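Local structure of putative potassium transport protein (4XTT) at the interface of chains A and B. The protein is the KtrA regulator of a potassium transporter, and its C-terminal RCK domain binds the dinucleotide c-di-AMP. Numbering follows the deposited sequence. Chains: chain A/B, Putative potassium transport protein.

Contact 1 and contact 2 are two patches of one interface between copies of the RCK C domain, their C-alpha centres about 11 Å apart. A:Asn43 and A:Ile45, at the start of strand 43-49, belong to both. Contact 1 is mainly apolar and brings in the first helix of each chain, 3-11 in chain A and 3-12 in chain B. Contact 2 mixes polar and apolar groups and includes A:Arg37, B:Arg37, B:Ile42, A:Asn43, B:Asn43 and A:Ile44, positions that also line the c-di-AMP pocket. One surface therefore seems to join an apolar patch to the nucleotide site, although the two chains do not match by an exact two-fold.

Contact 1: the interface of chains A and B. Residues chain A 2, 5, 9, 17, 43, 45, 72; chain B 8, 45, 53, 55, 70.
In the RCK C (TrkA-C) domain pair, helix 3-11 of chain A lays A:Val5 against B:Ile45, B:Phe53 and B:Ile70, from the strands of chain B. Valine suits this place because its short, forked side chain sends one methyl to each of two neighbours. Its CG1, anti to the backbone N (chi1 169°), lies 4.0 Å from CG2 of B:Ile45, and these two side chains cross at about a right angle. The other branch, CG2, points toward B:Ile70, whose CD1 is 3.8 Å from it; here the side chains slide past each other in opposite directions. B:Phe53, wholly apolar, offers its thin rim instead of a face: CZ at the tip of the ring stands 3.8 Å from CA of A:Val5, and the methyl CG2 of A:Val5 lies at the ring edge, in plane. CD1 of B:Ile55 sits at the edge of that same ring, a contact within chain B that links it to the next pair across the interface.

B:Ile55 also meets A:Ile72, the two side chains crossing obliquely. CG1 of A:Ile72 is anti to the backbone N (chi1 -172°), and the extended chain delivers its CD1 to 3.5 Å from CG1 of B:Ile55. Beta-branched isoleucine suits a strand, and its CD1 arm fills the seam without polar partners.

At the other flank comes B:Tyr8 from helix 3-12. Tyrosine can set ring carbon against an apolar neighbour, CD1 being 4.0 Å from CD1 of A:Ile17 with the side chains roughly perpendicular, while its polar OH points toward the backbone carbonyl O of A:Ser2, which is at the ring edge, in plane; that pair is modelled too close for its geometry to be trusted.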
# COMPACT_ATOMS: atom_id res chain seq x y z
N SER A 2 -4.17 11.40 -5.64
CA SER A 2 -4.06 9.97 -5.85
C SER A 2 -3.28 9.71 -7.13
O SER A 2 -2.87 8.60 -7.38
CB SER A 2 -5.46 9.36 -5.88
OG SER A 2 -5.86 8.90 -7.13
N VAL A 5 0.56 9.86 -6.84
CA VAL A 5 1.15 8.54 -6.65
C VAL A 5 1.40 7.94 -8.02
O VAL A 5 2.44 7.36 -8.29
CB VAL A 5 0.23 7.59 -5.85
CG1 VAL A 5 0.77 6.16 -5.91
CG2 VAL A 5 0.08 8.07 -4.41
N LEU A 9 5.15 7.14 -10.28
CA LEU A 9 5.42 5.82 -10.85
C LEU A 9 5.73 5.86 -12.34
O LEU A 9 6.50 5.05 -12.85
CB LEU A 9 4.24 4.89 -10.60
CG LEU A 9 4.05 4.55 -9.12
CD1 LEU A 9 2.67 3.98 -8.94
CD2 LEU A 9 5.11 3.57 -8.64
N ILE A 17 4.03 -0.20 -10.34
CA ILE A 17 2.91 -1.00 -9.84
C ILE A 17 2.68 -2.21 -10.73
O ILE A 17 2.60 -2.10 -11.95
CB ILE A 17 1.59 -0.21 -9.76
CG1 ILE A 17 1.63 0.76 -8.59
CG2 ILE A 17 0.43 -1.13 -9.46
CD1 ILE A 17 0.29 1.44 -8.32
N ASN A 43 4.53 -3.21 -0.91
CA ASN A 43 3.24 -2.84 -0.36
C ASN A 43 2.10 -3.34 -1.24
O ASN A 43 2.09 -3.10 -2.45
CB ASN A 43 3.15 -1.33 -0.19
CG ASN A 43 1.83 -0.88 0.43
OD1 ASN A 43 1.26 -1.57 1.26
ND2 ASN A 43 1.36 0.30 0.02
N ILE A 45 -1.53 -2.77 -2.08
CA ILE A 45 -2.52 -1.69 -1.97
C ILE A 45 -3.93 -2.27 -1.91
O ILE A 45 -4.79 -1.78 -1.17
CB ILE A 45 -2.41 -0.70 -3.16
CG1 ILE A 45 -0.98 -0.17 -3.25
CG2 ILE A 45 -3.38 0.45 -3.00
CD1 ILE A 45 -0.73 0.73 -4.45
N ILE A 72 3.05 -2.47 -5.07
CA ILE A 72 3.85 -1.30 -5.38
C ILE A 72 5.15 -1.37 -4.57
O ILE A 72 5.13 -1.68 -3.38
CB ILE A 72 3.04 -0.02 -5.10
CG1 ILE A 72 3.78 1.22 -5.58
CG2 ILE A 72 2.68 0.11 -3.62
CD1 ILE A 72 2.92 2.46 -5.50
N TYR B 8 -5.63 0.56 -10.91
CA TYR B 8 -5.38 1.60 -9.92
C TYR B 8 -6.37 2.75 -10.09
O TYR B 8 -6.95 3.22 -9.10
CB TYR B 8 -3.95 2.13 -10.03
CG TYR B 8 -3.67 3.30 -9.10
CD1 TYR B 8 -3.31 3.09 -7.78
CD2 TYR B 8 -3.80 4.61 -9.55
CE1 TYR B 8 -3.05 4.16 -6.93
CE2 TYR B 8 -3.55 5.68 -8.70
CZ TYR B 8 -3.18 5.45 -7.40
OH TYR B 8 -2.94 6.52 -6.56
N ILE B 45 0.11 4.30 1.45
CA ILE B 45 0.68 4.10 0.12
C ILE B 45 2.04 4.75 -0.05
O ILE B 45 2.95 4.15 -0.61
CB ILE B 45 -0.28 4.64 -0.96
CG1 ILE B 45 -1.66 3.99 -0.83
CG2 ILE B 45 0.28 4.42 -2.36
CD1 ILE B 45 -2.69 4.57 -1.78
N PHE B 53 9.50 12.02 -2.75
CA PHE B 53 8.36 11.11 -2.75
C PHE B 53 8.81 9.74 -2.29
O PHE B 53 9.45 8.99 -3.04
CB PHE B 53 7.73 11.03 -4.13
CG PHE B 53 6.30 10.59 -4.11
CD1 PHE B 53 5.28 11.52 -3.97
CD2 PHE B 53 5.97 9.25 -4.21
CE1 PHE B 53 3.97 11.13 -3.94
CE2 PHE B 53 4.65 8.85 -4.18
CZ PHE B 53 3.65 9.79 -4.05
N ILE B 55 7.86 6.22 -1.90
CA ILE B 55 6.87 5.21 -2.26
C ILE B 55 7.08 3.99 -1.38
O ILE B 55 8.21 3.70 -0.97
CB ILE B 55 6.96 4.83 -3.75
CG1 ILE B 55 5.61 4.30 -4.24
CG2 ILE B 55 8.06 3.81 -4.01
CD1 ILE B 55 4.51 5.32 -4.15
N ILE B 70 -0.01 9.58 2.31
CA ILE B 70 -1.04 9.28 1.31
C ILE B 70 -1.73 7.95 1.67
O ILE B 70 -1.10 6.90 1.73
CB ILE B 70 -0.46 9.25 -0.10
CG1 ILE B 70 0.36 10.52 -0.35
CG2 ILE B 70 -1.57 9.12 -1.12
CD1 ILE B 70 0.98 10.60 -1.72

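Contact 2: the interface of chains A and B. Residues chain A 37, 43-45, 55-57; chain B 37, 41-43, 72-73.
A:Ser56 and B:Gly41 are joined across the interface by a hydrogen bond, the serine hydroxyl OG giving its hydrogen to the glycine carbonyl O at 3.1 Å. The donor approaches from above the carbonyl plane, 66° out of it, and is not on a lone pair. OG is anti to the backbone N of A:Ser56 (chi1 -168°), which turns it toward chain B. A small side chain fits here, since CB of A:Ser56 also rests 3.6 Å from CB of B:Asn43 and OG lies 3.4 Å from CG of B:Arg37. B:Gly41 has a positive phi, a conformation that glycine adopts easily. A:Ile55 extends CD1 to 3.5 Å from CA of B:Gly73, where the lack of a side chain admits the methyl.

Alongside, A:Asn43 and B:Asn43 reach toward each other tip to tip, their amide planes 65° apart. An asparagine amide can both donate and accept, which suits a place where two copies of one residue meet. As modelled, however, their OD1 oxygens face each other at 3.2 Å; both can only accept, so this pairing is doubtful. The side chains of B:Asn43 and A:Ile45 cross at about a right angle, ND2 lying 3.3 Å from CA of A:Ile45.

In the second shell, NH1 of A:Arg37 lies 2.9 Å from OD1 of A:Asn43, which is at the guanidinium edge, in plane. It meets the amide from its oxygen end, to one side of the approach of B:Asn43, and could help fix its rotation; if either amide is turned, B:Asn43 is therefore the likelier one. NH2 of A:Arg37 and NE of B:Arg37 are 6.3 Å apart, like charges that would be expected to repel mildly. A:Arg37, B:Arg37, A:Asn43 and B:Asn43 line the c-di-AMP pocket, so this patch probably couples pairing of the two domains to formation of the site that senses the dinucleotide.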
# COMPACT_ATOMS: atom_id res chain seq x y z
N ARG A 37 5.57 -7.41 3.24
CA ARG A 37 6.27 -6.14 3.41
C ARG A 37 7.52 -6.28 4.27
O ARG A 37 8.55 -5.66 3.99
CB ARG A 37 5.35 -5.08 3.99
CG ARG A 37 5.95 -3.68 3.97
CD ARG A 37 4.85 -2.64 4.05
NE ARG A 37 3.91 -2.99 5.10
CZ ARG A 37 2.59 -3.01 4.95
NH1 ARG A 37 2.04 -2.68 3.78
NH2 ARG A 37 1.82 -3.35 5.97
N ASN A 43 4.53 -3.21 -0.91
CA ASN A 43 3.24 -2.84 -0.36
C ASN A 43 2.10 -3.34 -1.24
O ASN A 43 2.09 -3.10 -2.45
CB ASN A 43 3.15 -1.33 -0.19
CG ASN A 43 1.83 -0.88 0.43
OD1 ASN A 43 1.26 -1.57 1.26
ND2 ASN A 43 1.36 0.30 0.02
N ILE A 44 1.17 -4.07 -0.64
CA ILE A 44 -0.02 -4.51 -1.35
C ILE A 44 -1.15 -3.52 -1.06
O ILE A 44 -1.64 -3.44 0.08
CB ILE A 44 -0.42 -5.93 -0.94
CG1 ILE A 44 0.73 -6.89 -1.26
CG2 ILE A 44 -1.72 -6.35 -1.60
CD1 ILE A 44 0.36 -8.34 -1.17
N ILE A 45 -1.53 -2.77 -2.08
CA ILE A 45 -2.52 -1.69 -1.97
C ILE A 45 -3.93 -2.27 -1.91
O ILE A 45 -4.79 -1.78 -1.17
CB ILE A 45 -2.41 -0.70 -3.16
CG1 ILE A 45 -0.98 -0.17 -3.25
CG2 ILE A 45 -3.38 0.45 -3.00
CD1 ILE A 45 -0.73 0.73 -4.45
N ILE A 55 -9.57 -3.31 -0.67
CA ILE A 55 -8.56 -2.34 -0.26
C ILE A 55 -8.02 -2.65 1.13
O ILE A 55 -8.72 -3.24 1.95
CB ILE A 55 -9.11 -0.89 -0.27
CG1 ILE A 55 -9.88 -0.59 1.01
CG2 ILE A 55 -10.01 -0.68 -1.46
CD1 ILE A 55 -10.54 0.75 1.02
N SER A 56 -6.77 -2.25 1.36
CA SER A 56 -6.06 -2.50 2.61
C SER A 56 -6.41 -3.88 3.15
O SER A 56 -6.99 -3.99 4.23
CB SER A 56 -6.37 -1.42 3.64
OG SER A 56 -5.49 -1.50 4.74
N PRO A 57 -6.06 -4.93 2.39
CA PRO A 57 -6.50 -6.30 2.65
C PRO A 57 -6.15 -6.75 4.06
O PRO A 57 -5.11 -6.37 4.60
CB PRO A 57 -5.72 -7.12 1.63
CG PRO A 57 -5.30 -6.16 0.59
CD PRO A 57 -5.04 -4.89 1.33
N ARG B 37 -2.63 -0.07 10.24
CA ARG B 37 -3.64 -0.92 9.62
C ARG B 37 -4.33 -1.81 10.67
O ARG B 37 -5.52 -2.09 10.55
CB ARG B 37 -3.06 -1.80 8.52
CG ARG B 37 -4.16 -2.47 7.68
CD ARG B 37 -3.98 -3.97 7.50
NE ARG B 37 -3.72 -4.67 8.75
CZ ARG B 37 -4.64 -5.29 9.48
NH1 ARG B 37 -4.29 -5.90 10.60
NH2 ARG B 37 -5.91 -5.29 9.09
N GLY B 41 -7.39 0.04 9.93
CA GLY B 41 -7.78 -0.63 8.69
C GLY B 41 -7.34 0.15 7.47
O GLY B 41 -7.78 -0.11 6.35
N ILE B 42 -6.46 1.12 7.70
CA ILE B 42 -5.94 2.01 6.66
C ILE B 42 -4.62 1.51 6.08
O ILE B 42 -3.79 0.97 6.80
CB ILE B 42 -5.70 3.43 7.22
CG1 ILE B 42 -6.99 4.01 7.77
CG2 ILE B 42 -5.15 4.36 6.16
CD1 ILE B 42 -6.80 5.42 8.28
N ASN B 43 -4.43 1.70 4.77
CA ASN B 43 -3.16 1.40 4.13
C ASN B 43 -2.41 2.67 3.73
O ASN B 43 -2.97 3.56 3.09
CB ASN B 43 -3.37 0.52 2.91
CG ASN B 43 -2.08 0.18 2.20
OD1 ASN B 43 -1.03 0.08 2.81
ND2 ASN B 43 -2.17 -0.02 0.89
N ILE B 72 -5.26 5.11 1.93
CA ILE B 72 -6.44 4.54 1.29
C ILE B 72 -7.23 3.72 2.30
O ILE B 72 -6.66 2.97 3.11
CB ILE B 72 -6.09 3.65 0.06
CG1 ILE B 72 -7.35 3.31 -0.73
CG2 ILE B 72 -5.30 2.41 0.47
CD1 ILE B 72 -7.08 2.62 -2.03
N GLY B 73 -8.54 3.91 2.29
CA GLY B 73 -9.41 3.20 3.20
C GLY B 73 -10.79 3.81 3.14
O GLY B 73 -11.03 4.76 2.39